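Local coordinates for transcriptional regulator (Enterococcus faecalis, PDB 3QFI), which is a LytR-CpsA-Psr family protein with a mixed alpha/beta fold, probably a transcriptional regulator, at residues A[228-236]-A[245-255]; A[43-51]-A[57-65]. All coordinates share one frame; numbering follows the deposited sequence.

Interaction 1 of 2, residues A[228-236]-A[245-255]; sequences DSEQLQGYS and QVLDPNSLYKT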
loop_
_atom_site.group_PDB
_atom_site.type_symbol
_atom_site.label_atom_id
_atom_site.label_comp_id
_atom_site.label_asym_id
_atom_site.label_seq_id
_atom_site.Cartn_x
_atom_site.Cartn_y
_atom_site.Cartn_z
ATOM N N ASP A 228 -9.833 7.723 0.001
ATOM C CA ASP A 228 -8.981 8.736 0.644
ATOM C C ASP A 228 -7.546 8.209 0.842
ATOM O O ASP A 228 -7.301 7.005 0.748
ATOM C CB ASP A 228 -9.578 9.135 2.003
ATOM C CG ASP A 228 -9.041 10.462 2.523
ATOM O OD1 ASP A 228 -8.994 10.636 3.760
ATOM O OD2 ASP A 228 -8.684 11.343 1.706
ATOM N N SER A 229 -6.602 9.112 1.108
ATOM C CA SER A 229 -5.204 8.730 1.321
ATOM C C SER A 229 -4.723 9.129 2.713
ATOM O O SER A 229 -5.409 9.840 3.439
ATOM C CB SER A 229 -4.299 9.389 0.278
ATOM O OG SER A 229 -4.661 9.020 -1.038
ATOM N N GLU A 230 -3.530 8.667 3.070
ATOM C CA GLU A 230 -2.930 8.968 4.364
ATOM C C GLU A 230 -1.420 8.886 4.252
ATOM O O GLU A 230 -0.881 7.882 3.777
ATOM C CB GLU A 230 -3.404 7.977 5.423
ATOM C CG GLU A 230 -4.741 8.314 6.037
ATOM C CD GLU A 230 -4.633 8.691 7.506
ATOM O OE1 GLU A 230 -5.655 9.106 8.093
ATOM O OE2 GLU A 230 -3.528 8.571 8.078
ATOM N N GLN A 231 -0.735 9.942 4.679
ATOM C CA GLN A 231 0.721 9.967 4.626
ATOM C C GLN A 231 1.318 9.808 6.022
ATOM O O GLN A 231 0.784 10.322 7.012
ATOM C CB GLN A 231 1.221 11.282 4.002
ATOM C CG GLN A 231 0.841 12.557 4.773
ATOM C CD GLN A 231 1.767 13.742 4.484
ATOM O OE1 GLN A 231 2.947 13.735 4.858
ATOM N NE2 GLN A 231 1.234 14.764 3.813
ATOM N N LEU A 232 2.426 9.080 6.098
ATOM C CA LEU A 232 3.110 8.869 7.363
ATOM C C LEU A 232 4.229 9.891 7.484
ATOM O O LEU A 232 5.169 9.900 6.687
ATOM C CB LEU A 232 3.676 7.442 7.450
ATOM C CG LEU A 232 2.703 6.358 7.926
ATOM C CD1 LEU A 232 3.342 4.996 7.801
ATOM C CD2 LEU A 232 2.296 6.631 9.376
ATOM N N GLN A 233 4.095 10.765 8.476
ATOM C CA GLN A 233 5.078 11.808 8.739
ATOM C C GLN A 233 6.292 11.200 9.426
ATOM O O GLN A 233 6.153 10.442 10.388
ATOM C CB GLN A 233 4.463 12.887 9.633
ATOM C CG GLN A 233 3.336 13.680 8.976
ATOM C CD GLN A 233 2.550 14.506 9.974
ATOM O OE1 GLN A 233 3.127 15.199 10.812
ATOM N NE2 GLN A 233 1.226 14.442 9.886
ATOM N N GLY A 234 7.476 11.535 8.918
ATOM C CA GLY A 234 8.716 11.027 9.478
ATOM C C GLY A 234 9.855 12.027 9.359
ATOM O O GLY A 234 9.648 13.188 8.992
ATOM N N TYR A 235 11.067 11.582 9.671
ATOM C CA TYR A 235 12.238 12.445 9.593
ATOM C C TYR A 235 13.377 11.683 8.937
ATOM O O TYR A 235 13.408 10.450 8.966
ATOM C CB TYR A 235 12.677 12.877 10.994
ATOM C CG TYR A 235 11.633 13.635 11.773
ATOM C CD1 TYR A 235 11.296 14.951 11.435
ATOM C CD2 TYR A 235 10.979 13.036 12.855
ATOM C CE1 TYR A 235 10.333 15.656 12.156
ATOM C CE2 TYR A 235 10.015 13.725 13.588
ATOM C CZ TYR A 235 9.693 15.041 13.228
ATOM O OH TYR A 235 8.720 15.714 13.938
ATOM N N SER A 236 14.316 12.419 8.356
ATOM C CA SER A 236 15.477 11.811 7.719
ATOM C C SER A 236 16.430 11.331 8.820
ATOM O O SER A 236 16.534 11.972 9.865
ATOM C CB SER A 236 16.193 12.848 6.854
ATOM O OG SER A 236 15.365 13.973 6.633
ATOM N N GLN A 245 14.394 6.312 7.948
ATOM C CA GLN A 245 13.405 7.346 8.196
ATOM C C GLN A 245 12.729 7.030 9.533
ATOM O O GLN A 245 12.106 5.972 9.691
ATOM C CB GLN A 245 12.381 7.367 7.057
ATOM C CG GLN A 245 11.225 8.323 7.254
ATOM C CD GLN A 245 10.289 8.332 6.066
ATOM O OE1 GLN A 245 9.083 8.537 6.215
ATOM N NE2 GLN A 245 10.843 8.110 4.870
ATOM N N VAL A 246 12.883 7.929 10.501
ATOM C CA VAL A 246 12.279 7.727 11.812
ATOM C C VAL A 246 10.962 8.465 11.842
ATOM O O VAL A 246 10.927 9.687 11.705
ATOM C CB VAL A 246 13.146 8.270 12.952
ATOM C CG1 VAL A 246 12.430 8.063 14.277
ATOM C CG2 VAL A 246 14.486 7.583 12.964
ATOM N N LEU A 247 9.881 7.719 12.028
ATOM C CA LEU A 247 8.553 8.302 12.050
ATOM C C LEU A 247 8.291 9.158 13.274
ATOM O O LEU A 247 8.802 8.900 14.369
ATOM C CB LEU A 247 7.492 7.199 11.963
ATOM C CG LEU A 247 7.415 6.402 10.657
ATOM C CD1 LEU A 247 6.480 5.222 10.836
ATOM C CD2 LEU A 247 6.917 7.299 9.532
ATOM N N ASP A 248 7.503 10.204 13.074
ATOM C CA ASP A 248 7.147 11.056 14.192
ATOM C C ASP A 248 6.140 10.224 14.967
ATOM O O ASP A 248 5.122 9.816 14.434
ATOM C CB ASP A 248 6.518 12.362 13.722
ATOM C CG ASP A 248 6.105 13.239 14.885
ATOM O OD1 ASP A 248 5.182 12.825 15.621
ATOM O OD2 ASP A 248 6.706 14.325 15.077
ATOM N N PRO A 249 6.418 9.967 16.241
ATOM C CA PRO A 249 5.511 9.160 17.058
ATOM C C PRO A 249 4.085 9.694 17.226
ATOM O O PRO A 249 3.120 8.931 17.147
ATOM C CB PRO A 249 6.257 9.061 18.384
ATOM C CG PRO A 249 6.956 10.390 18.464
ATOM C CD PRO A 249 7.510 10.525 17.058
ATOM N N ASN A 250 3.961 10.998 17.422
ATOM C CA ASN A 250 2.680 11.610 17.642
ATOM C C ASN A 250 1.855 11.639 16.289
ATOM O O ASN A 250 0.650 11.431 16.244
ATOM C CB ASN A 250 2.867 12.893 18.554
ATOM C CG ASN A 250 2.008 14.039 18.121
ATOM O OD1 ASN A 250 1.929 14.365 16.889
ATOM N ND2 ASN A 250 1.310 14.679 19.100
ATOM N N SER A 251 2.552 11.789 15.169
ATOM C CA SER A 251 1.851 11.734 13.887
ATOM C C SER A 251 1.478 10.270 13.623
ATOM O O SER A 251 0.455 9.990 12.989
ATOM C CB SER A 251 2.731 12.233 12.739
ATOM O OG SER A 251 2.196 11.815 11.496
ATOM N N LEU A 252 2.311 9.352 14.131
ATOM C CA LEU A 252 2.110 7.904 13.998
ATOM C C LEU A 252 0.853 7.466 14.744
ATOM O O LEU A 252 0.034 6.715 14.216
ATOM C CB LEU A 252 3.299 7.119 14.580
ATOM C CG LEU A 252 3.631 5.719 14.009
ATOM C CD1 LEU A 252 4.415 4.885 15.019
ATOM C CD2 LEU A 252 2.356 4.990 13.628
ATOM N N TYR A 253 0.719 7.916 15.989
ATOM C CA TYR A 253 -0.443 7.546 16.785
ATOM C C TYR A 253 -1.716 7.998 16.111
ATOM O O TYR A 253 -2.670 7.237 16.008
ATOM C CB TYR A 253 -0.376 8.144 18.198
ATOM C CG TYR A 253 -1.533 7.710 19.094
ATOM C CD1 TYR A 253 -1.882 6.362 19.213
ATOM C CD2 TYR A 253 -2.289 8.642 19.802
ATOM C CE1 TYR A 253 -2.946 5.955 20.001
ATOM C CE2 TYR A 253 -3.363 8.240 20.606
ATOM C CZ TYR A 253 -3.684 6.891 20.694
ATOM O OH TYR A 253 -4.754 6.480 21.458
ATOM N N LYS A 254 -1.731 9.240 15.651
ATOM C CA LYS A 254 -2.912 9.779 14.990
ATOM C C LYS A 254 -3.276 8.883 13.793
ATOM O O LYS A 254 -4.433 8.509 13.610
ATOM C CB LYS A 254 -2.639 11.220 14.541
ATOM C CG LYS A 254 -3.778 11.855 13.762
ATOM C CD LYS A 254 -3.360 13.171 13.147
ATOM C CE LYS A 254 -4.407 13.625 12.159
ATOM N NZ LYS A 254 -4.613 12.604 11.081
ATOM N N THR A 255 -2.283 8.530 12.990
ATOM C CA THR A 255 -2.516 7.663 11.844
ATOM C C THR A 255 -3.099 6.319 12.274
ATOM O O THR A 255 -4.027 5.811 11.652
ATOM C CB THR A 255 -1.227 7.371 11.113
ATOM O OG1 THR A 255 -0.611 8.601 10.727
ATOM C CG2 THR A 255 -1.497 6.511 9.882
#
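Y235 meets D248 at the point where a two-stranded antiparallel beta hairpin runs straight into a helix. With CG anti to its carbonyl carbon (chi1 -60°), the ring is sent toward D248, and OH donates to D248 OD2 at 2.7 Å, on the anti lone pair. The carboxylate arrives at the ring edge, its plane turned 48° from that of the ring. D248 is also the N-cap residue of the helix: OD1 accepts from S251 N at 2.9 Å and weakly from N250 N, so this one side chain ties the tyrosine to the first turn of the helix. The backbone of D248 is anchored too, its N donating to Q233 O at 3.0 Å. On the face carrying L247, CD2 of that leucine packs on L232 CB at 3.9 Å. The extended Q233 chain passes alongside the S251 hydroxyl; NE2 is near S251 OG, but at too poor an angle for a hydrogen bond. One turn on, L232 CD2 and E230 OE2 both come to T255, whose CG2 is 3.4 Å from E230 OE2 while T255 OG1 donates to S251 O at 2.9 Å.

Interaction 2 of 2, residues A[43-51]-A[57-65]; sequences DTTMVVTIN and STMISLDRD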
loop_
_atom_site.group_PDB
_atom_site.type_symbol
_atom_site.label_atom_id
_atom_site.label_comp_id
_atom_site.label_asym_id
_atom_site.label_seq_id
_atom_site.Cartn_x
_atom_site.Cartn_y
_atom_site.Cartn_z
ATOM N N ASP A 43 10.488 -2.897 -2.134
ATOM C CA ASP A 43 9.516 -2.769 -3.213
ATOM C C ASP A 43 8.373 -1.842 -2.781
ATOM O O ASP A 43 8.558 -0.971 -1.934
ATOM C CB ASP A 43 8.972 -4.153 -3.588
ATOM C CG ASP A 43 10.075 -5.208 -3.725
ATOM O OD1 ASP A 43 10.673 -5.579 -2.698
ATOM O OD2 ASP A 43 10.342 -5.661 -4.858
ATOM N N THR A 44 7.193 -2.035 -3.360
ATOM C CA THR A 44 6.043 -1.202 -3.036
ATOM C C THR A 44 5.088 -1.932 -2.104
ATOM O O THR A 44 4.587 -3.013 -2.422
ATOM C CB THR A 44 5.292 -0.790 -4.308
ATOM O OG1 THR A 44 4.584 -1.919 -4.837
ATOM C CG2 THR A 44 6.276 -0.293 -5.352
ATOM N N THR A 45 4.839 -1.314 -0.955
ATOM C CA THR A 45 3.978 -1.864 0.076
ATOM C C THR A 45 2.911 -0.854 0.426
ATOM O O THR A 45 3.215 0.273 0.809
ATOM C CB THR A 45 4.802 -2.168 1.328
ATOM O OG1 THR A 45 5.829 -3.105 0.990
ATOM C CG2 THR A 45 3.925 -2.736 2.438
ATOM N N MET A 46 1.657 -1.267 0.315
ATOM C CA MET A 46 0.545 -0.374 0.602
ATOM C C MET A 46 -0.503 -1.050 1.494
ATOM O O MET A 46 -0.534 -2.277 1.609
ATOM C CB MET A 46 -0.094 0.056 -0.724
ATOM C CG MET A 46 -1.137 1.158 -0.638
ATOM S SD MET A 46 -1.947 1.464 -2.256
ATOM C CE MET A 46 -0.541 1.973 -3.310
ATOM N N VAL A 47 -1.344 -0.238 2.134
ATOM C CA VAL A 47 -2.415 -0.744 2.978
ATOM C C VAL A 47 -3.698 -0.005 2.652
ATOM O O VAL A 47 -3.703 1.217 2.496
ATOM C CB VAL A 47 -2.127 -0.560 4.474
ATOM C CG1 VAL A 47 -3.306 -1.080 5.284
ATOM C CG2 VAL A 47 -0.856 -1.307 4.863
ATOM N N VAL A 48 -4.788 -0.756 2.536
ATOM C CA VAL A 48 -6.088 -0.173 2.218
ATOM C C VAL A 48 -7.123 -0.628 3.237
ATOM O O VAL A 48 -7.137 -1.796 3.630
ATOM C CB VAL A 48 -6.567 -0.597 0.798
ATOM C CG1 VAL A 48 -7.974 -0.078 0.535
ATOM C CG2 VAL A 48 -5.614 -0.064 -0.246
ATOM N N THR A 49 -7.966 0.297 3.692
ATOM C CA THR A 49 -9.024 -0.055 4.636
ATOM C C THR A 49 -10.373 0.160 3.958
ATOM O O THR A 49 -10.663 1.241 3.441
ATOM C CB THR A 49 -8.979 0.781 5.949
ATOM O OG1 THR A 49 -8.977 2.182 5.648
ATOM C CG2 THR A 49 -7.751 0.417 6.770
ATOM N N ILE A 50 -11.179 -0.894 3.944
ATOM C CA ILE A 50 -12.494 -0.852 3.331
ATOM C C ILE A 50 -13.506 -0.690 4.463
ATOM O O ILE A 50 -13.671 -1.587 5.293
ATOM C CB ILE A 50 -12.760 -2.166 2.542
ATOM C CG1 ILE A 50 -11.534 -2.508 1.687
ATOM C CG2 ILE A 50 -13.991 -2.024 1.636
ATOM C CD1 ILE A 50 -11.171 -1.444 0.678
ATOM N N ASN A 51 -14.154 0.475 4.512
ATOM C CA ASN A 51 -15.154 0.758 5.536
ATOM C C ASN A 51 -16.453 1.230 4.906
ATOM O O ASN A 51 -16.654 2.420 4.694
ATOM C CB ASN A 51 -14.666 1.821 6.515
ATOM C CG ASN A 51 -15.686 2.110 7.606
ATOM O OD1 ASN A 51 -16.091 1.210 8.358
ATOM N ND2 ASN A 51 -16.115 3.365 7.695
ATOM N N SER A 57 -12.597 4.278 1.521
ATOM C CA SER A 57 -11.426 3.405 1.592
ATOM C C SER A 57 -10.215 4.302 1.731
ATOM O O SER A 57 -10.108 5.320 1.051
ATOM C CB SER A 57 -11.263 2.536 0.338
ATOM O OG SER A 57 -12.187 1.466 0.327
ATOM N N THR A 58 -9.301 3.904 2.605
ATOM C CA THR A 58 -8.108 4.680 2.881
ATOM C C THR A 58 -6.859 3.896 2.500
ATOM O O THR A 58 -6.587 2.821 3.052
ATOM C CB THR A 58 -8.054 5.018 4.372
ATOM O OG1 THR A 58 -9.364 5.388 4.819
ATOM C CG2 THR A 58 -7.100 6.152 4.636
ATOM N N MET A 59 -6.119 4.444 1.540
ATOM C CA MET A 59 -4.879 3.854 1.050
ATOM C C MET A 59 -3.765 4.389 1.926
ATOM O O MET A 59 -3.852 5.494 2.461
ATOM C CB MET A 59 -4.628 4.254 -0.404
ATOM C CG MET A 59 -5.680 3.755 -1.386
ATOM S SD MET A 59 -5.348 4.339 -3.081
ATOM C CE MET A 59 -5.082 2.791 -3.928
ATOM N N ILE A 60 -2.710 3.606 2.064
ATOM C CA ILE A 60 -1.606 3.999 2.909
ATOM C C ILE A 60 -0.312 3.462 2.330
ATOM O O ILE A 60 -0.072 2.262 2.320
ATOM C CB ILE A 60 -1.813 3.453 4.362
ATOM C CG1 ILE A 60 -1.909 4.598 5.359
ATOM C CG2 ILE A 60 -0.662 2.568 4.771
ATOM C CD1 ILE A 60 -0.630 5.387 5.520
ATOM N N SER A 61 0.507 4.364 1.817
ATOM C CA SER A 61 1.791 3.997 1.262
ATOM C C SER A 61 2.770 3.857 2.415
ATOM O O SER A 61 2.779 4.694 3.329
ATOM C CB SER A 61 2.305 5.102 0.348
ATOM O OG SER A 61 1.513 5.242 -0.816
ATOM N N LEU A 62 3.587 2.811 2.388
ATOM C CA LEU A 62 4.603 2.628 3.423
ATOM C C LEU A 62 5.981 2.768 2.773
ATOM O O LEU A 62 6.343 1.986 1.894
ATOM C CB LEU A 62 4.472 1.248 4.073
ATOM C CG LEU A 62 3.180 1.066 4.875
ATOM C CD1 LEU A 62 2.941 -0.394 5.179
ATOM C CD2 LEU A 62 3.276 1.884 6.149
ATOM N N ASP A 63 6.736 3.774 3.194
ATOM C CA ASP A 63 8.079 3.998 2.661
ATOM C C ASP A 63 8.967 2.825 3.078
ATOM O O ASP A 63 8.866 2.341 4.200
ATOM C CB ASP A 63 8.660 5.308 3.204
ATOM C CG ASP A 63 9.989 5.671 2.563
ATOM O OD1 ASP A 63 10.974 4.905 2.697
ATOM O OD2 ASP A 63 10.055 6.739 1.922
ATOM N N ARG A 64 9.826 2.374 2.169
ATOM C CA ARG A 64 10.717 1.253 2.434
ATOM C C ARG A 64 11.802 1.578 3.456
ATOM O O ARG A 64 12.367 0.681 4.088
ATOM C CB ARG A 64 11.373 0.781 1.127
ATOM C CG ARG A 64 12.339 1.790 0.483
ATOM C CD ARG A 64 12.928 1.275 -0.844
ATOM N NE ARG A 64 11.882 1.120 -1.855
ATOM C CZ ARG A 64 12.079 0.751 -3.124
ATOM N NH1 ARG A 64 13.298 0.481 -3.582
ATOM N NH2 ARG A 64 11.036 0.660 -3.941
ATOM N N ASP A 65 12.103 2.855 3.622
ATOM C CA ASP A 65 13.142 3.235 4.566
ATOM C C ASP A 65 12.624 3.431 5.989
ATOM O O ASP A 65 13.369 3.826 6.881
ATOM C CB ASP A 65 13.831 4.506 4.074
ATOM C CG ASP A 65 14.466 4.325 2.706
ATOM O OD1 ASP A 65 14.385 5.262 1.878
ATOM O OD2 ASP A 65 15.059 3.245 2.462
#
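R64 and D43 meet without pairing their charges: the guanidinium has D43 N over one face, toward its rim, and NH2 comes 3.6 Å from D43 O, while D43 OD1 stays 6.4 Å from R64 NH2. D43 OD2 accepts instead from the backbone N of D30, and R64 NH2 comes close to R159 and R169, so arginines gather at this end of the contact. Beyond it the two segments form an antiparallel beta hairpin in the mixed sheet of this LytR-CpsA-Psr family protein: 44-51 lies between 22-28 and 56-62, and 56-62 between 44-51 and the outer strand 227-230. Backbone bonds run from V47 N to I60 O and both ways between T49 and T58; the T45-L62 pairing is loose. On one face V47 and I60 stand next to each other, V47 CB to I60 CG2 at 3.5 Å. L62 CD1 touches both T45 CG2 (3.7 Å) and V47 CG2 (3.9 Å). T49 OG1, between its backbone N and carbonyl carbon (chi1 54°), faces the T58 side chain. The other face carries sulfur: M46, extended through chi1 -171° and chi2 -174°, carries SD to 3.8 Å from M59 CE, and V48 CG2 rests on M59 CG at 4.0 Å.

Overall arrangement
Interaction 2 comes first along the chain and closes before interaction 1 opens. Its centre lies about 2 Å from the centre of the chain, whereas that of interaction 1 lies about 15 Å out; the two centres are about 13 Å apart. The mixed sheet joins them: strand 56-62 of interaction 2 pairs with strand 227-230, an outer strand of the sheet on which interaction 1 begins, and D228 N probably donates to S57 O. A second backbone link, probably Q245 N to D65 O, connects the hairpin 234-238/243-247 to the loop after strand 56-62. The chain thus runs from strand 227-230 at the sheet edge into that hairpin and then helix 249-262.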